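Local coordinates for protein hydrolase, haloacid dehalogenase-like family (Chlorobaculum tepidum, PDB 2HCF) that probably acts as a magnesium-dependent hydrolase of the haloacid dehalogenase-like family, its precise substrate not being established, at residues D10-G13 with T14-V18; I92-E96 with G97-L101; G118-E121 with A122-R125; P131-D134 with H135-P138. All coordinates share one frame; numbering follows the deposited sequence.

Contact 1: residues D10-G13 with T14-V18; sequences DIDG and TLLKV. With MG (magnesium ion), chain B.
Asp10 and Thr14 meet side chain to side chain in the loop after strand 5-9, where Asp10, Asp12 and Thr14 fit the DxDx(T/V) signature of haloacid dehalogenase-like hydrolases. With chi1 at -180°, the Asp10 carboxylate swings away from its own backbone N toward the magnesium ion and Thr14. From the base outward, Asp10 CB lies 3.6 Å from Thr14 OG1; beyond CG the two oxygens divide the work. Asp10 OD2 binds the magnesium ion at 2.0 Å and also accepts a hydrogen bond from Thr14 OG1 at 2.9 Å, on the lone pair turned away from OD1. OD1 instead takes a hydrogen bond from a metal-bound water and a salt bridge from Arg149. The backbone O of Asp12, three waters and Asp178 complete the metal shell, while the Asp12 carboxylate turns to Asn119 and Lys127.

The turn behind the site closes on Ile11 O, which accepts from the N atoms of Thr14, Leu15 and Leu16. Leu15 N gives the shortest of these bonds, 2.8 Å to Ile11 O and in the carbonyl plane. On the apolar side, Ile11 CG2 lies 3.8 Å from Leu16 CD1. Coming back the other way, Gly13 N donates to Leu16 O at 2.8 Å.

Contact 2: residues I92-E96 with G97-L101; sequences ITLLE and GVREL
Leu94, at the end of strand 92-94, points its side chain at the start of the following helix. Its CG stands 4.2 Å from Val98 CG1, and its CD2 lies over one face of the Arg99 guanidinium, 3.8 Å from Arg99 NH2. The two side chains cross at about a right angle, and the bend of Arg99 at chi3 (-49°) turns the guanidinium across this methyl. The same NH2 donates to Pro131 O, which ties the charged end to the loop beyond helix 121-129.

Leu95 next opens a type II beta turn that runs to Val98 and links strand 92-94, the antiparallel partner of strand 16-18, to helix 98-106. Val98 N closes it with a weak hydrogen bond to Leu95 O at 3.4 Å. Around this bond, Val98 CG2 packs 3.4 Å from Leu95 O and 4.0 Å from Leu95 CB, so one methyl covers both the carbonyl and the base of the leucine side chain.

Glu96 holds its chain extended, and its CB and CG each lie 3.4 Å from Gly97 N; its side chain also touches Asn217 and Ala219. Gly97, which follows with positive phi, is the N-cap of the helix, and its O accepts from Leu101 N at 3.0 Å.

Contact 3: residues G118-E121 with A122-R125; sequences GNFE and ASGR
The N-terminus of helix 121-129, reached by the loop after strand 111-116 of the parallel sheet, is built here, with Phe120 at the N-cap position and Asn119 reaching back to the metal-site loop. Asn119 CB rests 3.4 Å from Gly124 CA, a close approach made where the helix carries no side chain. The amide itself bridges outward: ND2 donates to Asp12 OD1 and Thr117 OG1, and OD1 accepts from Lys127 NZ. Asn119 thus probably helps to position the carboxylate of Asp12, the residue whose backbone O binds the magnesium ion. A water donates to Asn119 OD1 and accepts from Ser123 OG at 2.8 Å, joining the loop to the first turn of the helix.

Phe120 O receives Gly124 N at 2.8 Å, nearly in line with its carbonyl, and begins the helical bonding. Ser123 OG stands at the edge of the Phe120 ring, 3.7 Å from Phe120 CB, while the ring packs against helices 50-59 and 65-86.

From the next residue, Glu121 runs beside Arg125, pointing the same way, on an i to i+4 spacing. The extended chain of Arg125 from CG to NE lies along Glu121 CG, and the carboxylate and guanidinium planes are turned 46° apart. A single oxygen makes the salt bridge, and Arg125 NH1 is left to reach Asp134 and Phe137. A second water spans Glu121 OE2 and Arg125 NH2. The direct bond, Arg125 NE to Glu121 OE2, is 2.9 Å long and uses the lone pair turned away from OE1.

Contact 4: residues P131-D134 with H135-P138; sequences PGID and HYFP
The ring of Tyr136 lies against Ile133, with its CD2 3.8 Å from Ile133 CB and its CE2 3.9 Å from Ile133 CG2. The same ring turns its edge to the backbone, CD2 standing 3.4 Å from Ile133 O close to the ring plane. Phe137 approaches that oxygen too: its CE2 is 3.4 Å from Ile133 O, again at the ring edge, so two aromatic C-H edges border one carbonyl. The His135 ring sends its CE1 over the centre of one face of the Tyr136 ring, 3.3 Å above it. His135 gets there because chi1 of 67° places CG between its backbone N and carbonyl carbon and folds the imidazole back over the chain. The edge of the imidazole faces Gly132 O, 3.2 Å from His135 CD2.

A type I beta turn from Asp134 to Phe137 underlies these rings, closed by Phe137 N donating to Asp134 O at 3.0 Å. Just before it, Gly132 is the C-prime residue of the Schellman motif that ends helix 121-129. Tyr136 packs on helix 98-106 and Ile133 on Leu94 of strand 92-94, while Phe137 packs on both Leu128 of helix 121-129 and Leu115 of strand 111-116.

Contacts 1 to 4 follow one another along the chain; contact 1 holds the metal site and touches the other three. Contacts 1 and 2, with centres about 9 Å apart, share the two-stranded antiparallel sheet, where Lys17 O and Thr93 N probably hydrogen bond. Contact 3 meets contact 1 through Asn119 and Asp12. Contacts 3 and 4 lie at the start of helix 121-129 and just beyond its end, with centres about 13 Å apart. Contact 4 reaches contact 2 through Pro131 and Arg99, and contact 1 through Phe137 and Leu15. Contacts 2 and 3 do not touch. The metal loop thus meets both the two-stranded sheet and the start of helix 121-129.

Contact 1: residues D10-G13 with T14-V18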
loop_
_atom_site.group_PDB
_atom_site.type_symbol
_atom_site.label_atom_id
_atom_site.label_comp_id
_atom_site.label_asym_id
_atom_site.label_seq_id
_atom_site.Cartn_x
_atom_site.Cartn_y
_atom_site.Cartn_z
ATOM N N ASP A 10 -0.064 -4.513 -0.577
ATOM C CA ASP A 10 0.319 -3.149 -0.970
ATOM C C ASP A 10 -0.289 -2.777 -2.325
ATOM O O ASP A 10 -0.619 -3.658 -3.079
ATOM C CB ASP A 10 1.837 -3.128 -1.058
ATOM C CG ASP A 10 2.381 -1.768 -1.446
ATOM O OD1 ASP A 10 2.136 -0.832 -0.660
ATOM O OD2 ASP A 10 3.067 -1.669 -2.503
ATOM N N ILE A 11 -0.469 -1.483 -2.614
ATOM C CA ILE A 11 -1.015 -1.012 -3.891
ATOM C C ILE A 11 0.104 -0.649 -4.907
ATOM O O ILE A 11 0.349 -1.407 -5.872
ATOM C CB ILE A 11 -1.986 0.160 -3.661
ATOM C CG1 ILE A 11 -3.097 -0.274 -2.678
ATOM C CG2 ILE A 11 -2.563 0.660 -4.985
ATOM C CD1 ILE A 11 -4.154 0.768 -2.430
ATOM N N ASP A 12 0.814 0.462 -4.677
ATOM C CA ASP A 12 1.718 1.027 -5.689
ATOM C C ASP A 12 2.963 0.181 -5.859
ATOM O O ASP A 12 3.622 -0.175 -4.856
ATOM C CB ASP A 12 2.098 2.469 -5.362
ATOM C CG ASP A 12 0.856 3.389 -5.295
ATOM O OD1 ASP A 12 0.136 3.308 -4.292
ATOM O OD2 ASP A 12 0.597 4.142 -6.244
ATOM N N GLY A 13 3.226 -0.190 -7.112
ATOM C CA GLY A 13 4.362 -1.073 -7.461
ATOM C C GLY A 13 4.158 -2.559 -7.166
ATOM O O GLY A 13 5.101 -3.343 -7.327
ATOM N N THR A 14 2.943 -2.928 -6.720
ATOM C CA THR A 14 2.533 -4.284 -6.403
ATOM C C THR A 14 1.285 -4.678 -7.195
ATOM O O THR A 14 1.289 -5.670 -7.936
ATOM C CB THR A 14 2.249 -4.426 -4.905
ATOM O OG1 THR A 14 3.425 -4.081 -4.145
ATOM C CG2 THR A 14 1.839 -5.841 -4.543
ATOM N N LEU A 15 0.221 -3.907 -7.036
ATOM C CA LEU A 15 -0.995 -4.137 -7.861
ATOM C C LEU A 15 -1.046 -3.268 -9.099
ATOM O O LEU A 15 -1.568 -3.668 -10.134
ATOM C CB LEU A 15 -2.239 -3.874 -7.027
ATOM C CG LEU A 15 -2.403 -4.703 -5.748
ATOM C CD1 LEU A 15 -3.637 -4.198 -4.963
ATOM C CD2 LEU A 15 -2.561 -6.166 -6.109
ATOM N N LEU A 16 -0.568 -2.047 -8.974
ATOM C CA LEU A 16 -0.670 -1.086 -10.058
ATOM C C LEU A 16 0.385 -0.015 -9.896
ATOM O O LEU A 16 1.091 0.029 -8.861
ATOM C CB LEU A 16 -2.071 -0.467 -10.092
ATOM C CG LEU A 16 -2.588 0.247 -8.808
ATOM C CD1 LEU A 16 -2.042 1.672 -8.650
ATOM C CD2 LEU A 16 -4.136 0.308 -8.868
ATOM N N LYS A 17 0.497 0.804 -10.946
ATOM C CA LYS A 17 1.289 2.031 -10.952
ATOM C C LYS A 17 0.464 3.173 -11.462
ATOM O O LYS A 17 -0.495 2.973 -12.220
ATOM C CB LYS A 17 2.521 1.903 -11.832
ATOM C CG LYS A 17 3.536 0.945 -11.229
ATOM C CD LYS A 17 4.766 0.815 -12.069
ATOM C CE LYS A 17 5.707 -0.203 -11.409
ATOM N NZ LYS A 17 6.950 -0.450 -12.185
ATOM N N VAL A 18 0.845 4.371 -11.009
ATOM C CA VAL A 18 0.174 5.600 -11.390
ATOM C C VAL A 18 1.128 6.493 -12.133
ATOM O O VAL A 18 2.316 6.510 -11.850
ATOM C CB VAL A 18 -0.350 6.382 -10.173
ATOM C CG1 VAL A 18 -1.334 7.503 -10.648
ATOM C CG2 VAL A 18 -1.077 5.440 -9.219
HETATM MG MG MG B . 4.570 -0.367 -2.950
HETATM O O HOH W 1 3.595 1.356 -2.180
HETATM O O HOH W 2 2.257 4.368 -8.274
HETATM O O HOH W 3 6.112 0.947 -3.917
HETATM O O HOH W 4 5.246 -0.550 -1.002
#

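Contact 2: residues I92-E96 with G97-L101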
loop_
_atom_site.group_PDB
_atom_site.type_symbol
_atom_site.label_atom_id
_atom_site.label_comp_id
_atom_site.label_asym_id
_atom_site.label_seq_id
_atom_site.Cartn_x
_atom_site.Cartn_y
_atom_site.Cartn_z
ATOM N N ILE A 92 -3.587 4.921 -14.730
ATOM C CA ILE A 92 -3.348 3.717 -13.920
ATOM C C ILE A 92 -2.946 2.569 -14.843
ATOM O O ILE A 92 -3.581 2.307 -15.868
ATOM C CB ILE A 92 -4.629 3.289 -13.061
ATOM C CG1 ILE A 92 -5.196 4.462 -12.249
ATOM C CG2 ILE A 92 -4.321 2.121 -12.131
ATOM C CD1 ILE A 92 -4.254 5.080 -11.214
ATOM N N THR A 93 -1.894 1.876 -14.473
ATOM C CA THR A 93 -1.441 0.698 -15.168
ATOM C C THR A 93 -1.550 -0.470 -14.194
ATOM O O THR A 93 -0.873 -0.484 -13.194
ATOM C CB THR A 93 0.036 0.888 -15.543
ATOM O OG1 THR A 93 0.118 1.939 -16.508
ATOM C CG2 THR A 93 0.661 -0.388 -16.099
ATOM N N LEU A 94 -2.430 -1.422 -14.491
ATOM C CA LEU A 94 -2.504 -2.661 -13.723
ATOM C C LEU A 94 -1.274 -3.549 -14.031
ATOM O O LEU A 94 -0.908 -3.727 -15.186
ATOM C CB LEU A 94 -3.833 -3.357 -14.061
ATOM C CG LEU A 94 -4.494 -4.175 -12.947
ATOM C CD1 LEU A 94 -5.059 -3.259 -11.889
ATOM C CD2 LEU A 94 -5.579 -5.067 -13.478
ATOM N N LEU A 95 -0.598 -4.070 -13.006
ATOM C CA LEU A 95 0.605 -4.864 -13.223
ATOM C C LEU A 95 0.280 -6.278 -13.694
ATOM O O LEU A 95 -0.898 -6.679 -13.691
ATOM C CB LEU A 95 1.445 -4.842 -11.961
ATOM C CG LEU A 95 1.886 -3.426 -11.631
ATOM C CD1 LEU A 95 2.813 -3.420 -10.412
ATOM C CD2 LEU A 95 2.602 -2.774 -12.820
ATOM N N GLU A 96 1.308 -7.027 -14.111
ATOM C CA GLU A 96 1.093 -8.299 -14.817
ATOM C C GLU A 96 0.425 -9.321 -13.907
ATOM O O GLU A 96 0.896 -9.553 -12.800
ATOM C CB GLU A 96 2.419 -8.873 -15.369
ATOM C CG GLU A 96 2.202 -10.180 -16.155
ATOM C CD GLU A 96 3.439 -10.666 -16.905
ATOM O OE1 GLU A 96 4.557 -10.206 -16.601
ATOM O OE2 GLU A 96 3.270 -11.533 -17.796
ATOM N N GLY A 97 -0.696 -9.883 -14.334
ATOM C CA GLY A 97 -1.325 -11.005 -13.605
ATOM C C GLY A 97 -2.186 -10.658 -12.397
ATOM O O GLY A 97 -2.732 -11.543 -11.730
ATOM N N VAL A 98 -2.327 -9.366 -12.120
ATOM C CA VAL A 98 -2.981 -8.910 -10.890
ATOM C C VAL A 98 -4.473 -9.285 -10.823
ATOM O O VAL A 98 -4.931 -9.819 -9.817
ATOM C CB VAL A 98 -2.781 -7.401 -10.726
ATOM C CG1 VAL A 98 -3.788 -6.794 -9.713
ATOM C CG2 VAL A 98 -1.343 -7.134 -10.355
ATOM N N ARG A 99 -5.227 -9.028 -11.894
ATOM C CA ARG A 99 -6.668 -9.308 -11.845
ATOM C C ARG A 99 -6.913 -10.819 -11.698
ATOM O O ARG A 99 -7.746 -11.247 -10.915
ATOM C CB ARG A 99 -7.421 -8.740 -13.050
ATOM C CG ARG A 99 -8.963 -8.753 -12.837
ATOM C CD ARG A 99 -9.788 -8.320 -14.038
ATOM N NE ARG A 99 -9.316 -7.067 -14.632
ATOM C CZ ARG A 99 -9.669 -5.842 -14.230
ATOM N NH1 ARG A 99 -10.534 -5.650 -13.227
ATOM N NH2 ARG A 99 -9.153 -4.794 -14.848
ATOM N N GLU A 100 -6.130 -11.610 -12.438
ATOM C CA GLU A 100 -6.177 -13.066 -12.388
ATOM C C GLU A 100 -5.895 -13.580 -10.972
ATOM O O GLU A 100 -6.570 -14.477 -10.495
ATOM C CB GLU A 100 -5.162 -13.668 -13.362
ATOM C CG GLU A 100 -5.421 -13.358 -14.849
ATOM C CD GLU A 100 -4.969 -11.954 -15.307
ATOM O OE1 GLU A 100 -4.358 -11.171 -14.522
ATOM O OE2 GLU A 100 -5.249 -11.628 -16.483
ATOM N N LEU A 101 -4.927 -12.968 -10.307
ATOM C CA LEU A 101 -4.517 -13.406 -8.982
ATOM C C LEU A 101 -5.600 -13.074 -7.948
ATOM O O LEU A 101 -5.913 -13.872 -7.064
ATOM C CB LEU A 101 -3.199 -12.728 -8.587
ATOM C CG LEU A 101 -2.653 -13.034 -7.187
ATOM C CD1 LEU A 101 -2.449 -14.531 -6.980
ATOM C CD2 LEU A 101 -1.359 -12.270 -6.904
#

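Contact 3: residues G118-E121 with A122-R125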
loop_
_atom_site.group_PDB
_atom_site.type_symbol
_atom_site.label_atom_id
_atom_site.label_comp_id
_atom_site.label_asym_id
_atom_site.label_seq_id
_atom_site.Cartn_x
_atom_site.Cartn_y
_atom_site.Cartn_z
ATOM N N GLY A 118 0.555 2.484 1.968
ATOM C CA GLY A 118 0.997 3.843 2.327
ATOM C C GLY A 118 0.021 4.907 1.850
ATOM O O GLY A 118 0.133 6.077 2.222
ATOM N N ASN A 119 -0.922 4.535 0.984
ATOM C CA ASN A 119 -1.968 5.461 0.566
ATOM C C ASN A 119 -2.958 5.782 1.709
ATOM O O ASN A 119 -3.300 4.903 2.515
ATOM C CB ASN A 119 -2.786 4.862 -0.600
ATOM C CG ASN A 119 -2.019 4.797 -1.915
ATOM O OD1 ASN A 119 -1.968 5.795 -2.655
ATOM N ND2 ASN A 119 -1.500 3.598 -2.261
ATOM N N PHE A 120 -3.432 7.035 1.763
ATOM C CA PHE A 120 -4.664 7.349 2.453
ATOM C C PHE A 120 -5.720 6.453 1.798
ATOM O O PHE A 120 -5.637 6.146 0.601
ATOM C CB PHE A 120 -5.066 8.832 2.287
ATOM C CG PHE A 120 -4.092 9.822 2.893
ATOM C CD1 PHE A 120 -3.776 9.777 4.246
ATOM C CD2 PHE A 120 -3.536 10.837 2.117
ATOM C CE1 PHE A 120 -2.869 10.706 4.808
ATOM C CE2 PHE A 120 -2.661 11.754 2.671
ATOM C CZ PHE A 120 -2.319 11.681 4.017
ATOM N N GLU A 121 -6.690 5.995 2.579
ATOM C CA GLU A 121 -7.707 5.088 2.059
ATOM C C GLU A 121 -8.448 5.662 0.874
ATOM O O GLU A 121 -8.688 4.936 -0.088
ATOM C CB GLU A 121 -8.749 4.709 3.115
ATOM C CG GLU A 121 -9.792 3.687 2.606
ATOM C CD GLU A 121 -10.672 3.051 3.720
ATOM O OE1 GLU A 121 -10.597 3.459 4.906
ATOM O OE2 GLU A 121 -11.421 2.116 3.398
ATOM N N ALA A 122 -8.846 6.929 0.937
ATOM C CA ALA A 122 -9.751 7.441 -0.081
ATOM C C ALA A 122 -9.039 7.504 -1.436
ATOM O O ALA A 122 -9.639 7.170 -2.459
ATOM C CB ALA A 122 -10.304 8.804 0.312
ATOM N N SER A 123 -7.762 7.909 -1.422
ATOM C CA SER A 123 -6.975 8.003 -2.652
ATOM C C SER A 123 -6.425 6.637 -3.111
ATOM O O SER A 123 -6.396 6.340 -4.320
ATOM C CB SER A 123 -5.902 9.055 -2.535
ATOM O OG SER A 123 -5.105 8.871 -1.378
ATOM N N GLY A 124 -6.014 5.804 -2.168
ATOM C CA GLY A 124 -5.576 4.427 -2.477
ATOM C C GLY A 124 -6.719 3.660 -3.127
ATOM O O GLY A 124 -6.524 2.986 -4.160
ATOM N N ARG A 125 -7.932 3.774 -2.573
ATOM C CA ARG A 125 -9.078 3.046 -3.150
ATOM C C ARG A 125 -9.546 3.650 -4.464
ATOM O O ARG A 125 -10.084 2.928 -5.330
ATOM C CB ARG A 125 -10.260 2.903 -2.164
ATOM C CG ARG A 125 -10.001 2.013 -0.940
ATOM C CD ARG A 125 -11.323 1.722 -0.184
ATOM N NE ARG A 125 -11.139 0.734 0.887
ATOM C CZ ARG A 125 -11.199 -0.585 0.694
ATOM N NH1 ARG A 125 -11.469 -1.080 -0.501
ATOM N NH2 ARG A 125 -11.046 -1.417 1.707
HETATM O O HOH W 5 -2.426 8.301 -1.783
HETATM O O HOH W 6 -12.076 -0.232 4.287
#

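Contact 4: residues P131-D134 with H135-P138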
loop_
_atom_site.group_PDB
_atom_site.type_symbol
_atom_site.label_atom_id
_atom_site.label_comp_id
_atom_site.label_asym_id
_atom_site.label_seq_id
_atom_site.Cartn_x
_atom_site.Cartn_y
_atom_site.Cartn_z
ATOM N N PRO A 131 -9.146 1.008 -12.418
ATOM C CA PRO A 131 -9.134 -0.275 -13.132
ATOM C C PRO A 131 -10.110 -1.365 -12.621
ATOM O O PRO A 131 -10.117 -2.482 -13.137
ATOM C CB PRO A 131 -7.676 -0.728 -12.970
ATOM C CG PRO A 131 -7.306 -0.199 -11.677
ATOM C CD PRO A 131 -7.994 1.119 -11.521
ATOM N N GLY A 132 -10.946 -1.054 -11.640
ATOM C CA GLY A 132 -12.001 -1.977 -11.225
ATOM C C GLY A 132 -11.557 -3.176 -10.416
ATOM O O GLY A 132 -12.070 -4.292 -10.636
ATOM N N ILE A 133 -10.598 -2.958 -9.505
ATOM C CA ILE A 133 -10.167 -4.003 -8.595
ATOM C C ILE A 133 -10.322 -3.614 -7.118
ATOM O O ILE A 133 -9.750 -4.257 -6.253
ATOM C CB ILE A 133 -8.683 -4.458 -8.837
ATOM C CG1 ILE A 133 -7.719 -3.298 -8.686
ATOM C CG2 ILE A 133 -8.519 -5.074 -10.224
ATOM C CD1 ILE A 133 -6.329 -3.762 -8.484
ATOM N N ASP A 134 -11.073 -2.560 -6.829
ATOM C CA ASP A 134 -11.305 -2.147 -5.428
ATOM C C ASP A 134 -12.227 -3.133 -4.713
ATOM O O ASP A 134 -12.081 -3.386 -3.502
ATOM C CB ASP A 134 -11.892 -0.730 -5.400
ATOM C CG ASP A 134 -12.229 -0.244 -3.993
ATOM O OD1 ASP A 134 -11.299 -0.068 -3.192
ATOM O OD2 ASP A 134 -13.419 -0.028 -3.688
ATOM N N HIS A 135 -13.204 -3.655 -5.462
ATOM C CA HIS A 135 -14.249 -4.553 -4.948
ATOM C C HIS A 135 -13.672 -5.821 -4.250
ATOM O O HIS A 135 -14.318 -6.415 -3.365
ATOM C CB HIS A 135 -15.236 -4.889 -6.085
ATOM C CG HIS A 135 -14.632 -5.722 -7.171
ATOM N ND1 HIS A 135 -14.557 -7.094 -7.089
ATOM C CD2 HIS A 135 -14.014 -5.376 -8.328
ATOM C CE1 HIS A 135 -13.924 -7.560 -8.151
ATOM N NE2 HIS A 135 -13.565 -6.536 -8.907
ATOM N N TYR A 136 -12.442 -6.196 -4.577
ATOM C CA TYR A 136 -11.811 -7.348 -3.945
ATOM C C TYR A 136 -11.436 -7.138 -2.461
ATOM O O TYR A 136 -11.170 -8.104 -1.744
ATOM C CB TYR A 136 -10.513 -7.725 -4.675
ATOM C CG TYR A 136 -10.693 -8.226 -6.066
ATOM C CD1 TYR A 136 -11.221 -9.496 -6.314
ATOM C CD2 TYR A 136 -10.343 -7.431 -7.160
ATOM C CE1 TYR A 136 -11.396 -9.941 -7.615
ATOM C CE2 TYR A 136 -10.505 -7.878 -8.446
ATOM C CZ TYR A 136 -11.021 -9.120 -8.673
ATOM O OH TYR A 136 -11.191 -9.520 -9.978
ATOM N N PHE A 137 -11.367 -5.898 -2.009
ATOM C CA PHE A 137 -10.755 -5.594 -0.713
ATOM C C PHE A 137 -11.761 -5.013 0.311
ATOM O O PHE A 137 -12.042 -3.813 0.312
ATOM C CB PHE A 137 -9.606 -4.634 -0.920
ATOM C CG PHE A 137 -8.524 -5.179 -1.801
ATOM C CD1 PHE A 137 -7.601 -6.086 -1.299
ATOM C CD2 PHE A 137 -8.431 -4.790 -3.131
ATOM C CE1 PHE A 137 -6.599 -6.592 -2.106
ATOM C CE2 PHE A 137 -7.439 -5.289 -3.954
ATOM C CZ PHE A 137 -6.502 -6.189 -3.432
ATOM N N PRO A 138 -12.298 -5.867 1.198
ATOM C CA PRO A 138 -13.318 -5.433 2.136
ATOM C C PRO A 138 -12.821 -4.556 3.292
ATOM O O PRO A 138 -13.636 -3.949 3.968
ATOM C CB PRO A 138 -13.889 -6.773 2.647
ATOM C CG PRO A 138 -12.740 -7.691 2.593
ATOM C CD PRO A 138 -11.948 -7.284 1.386
#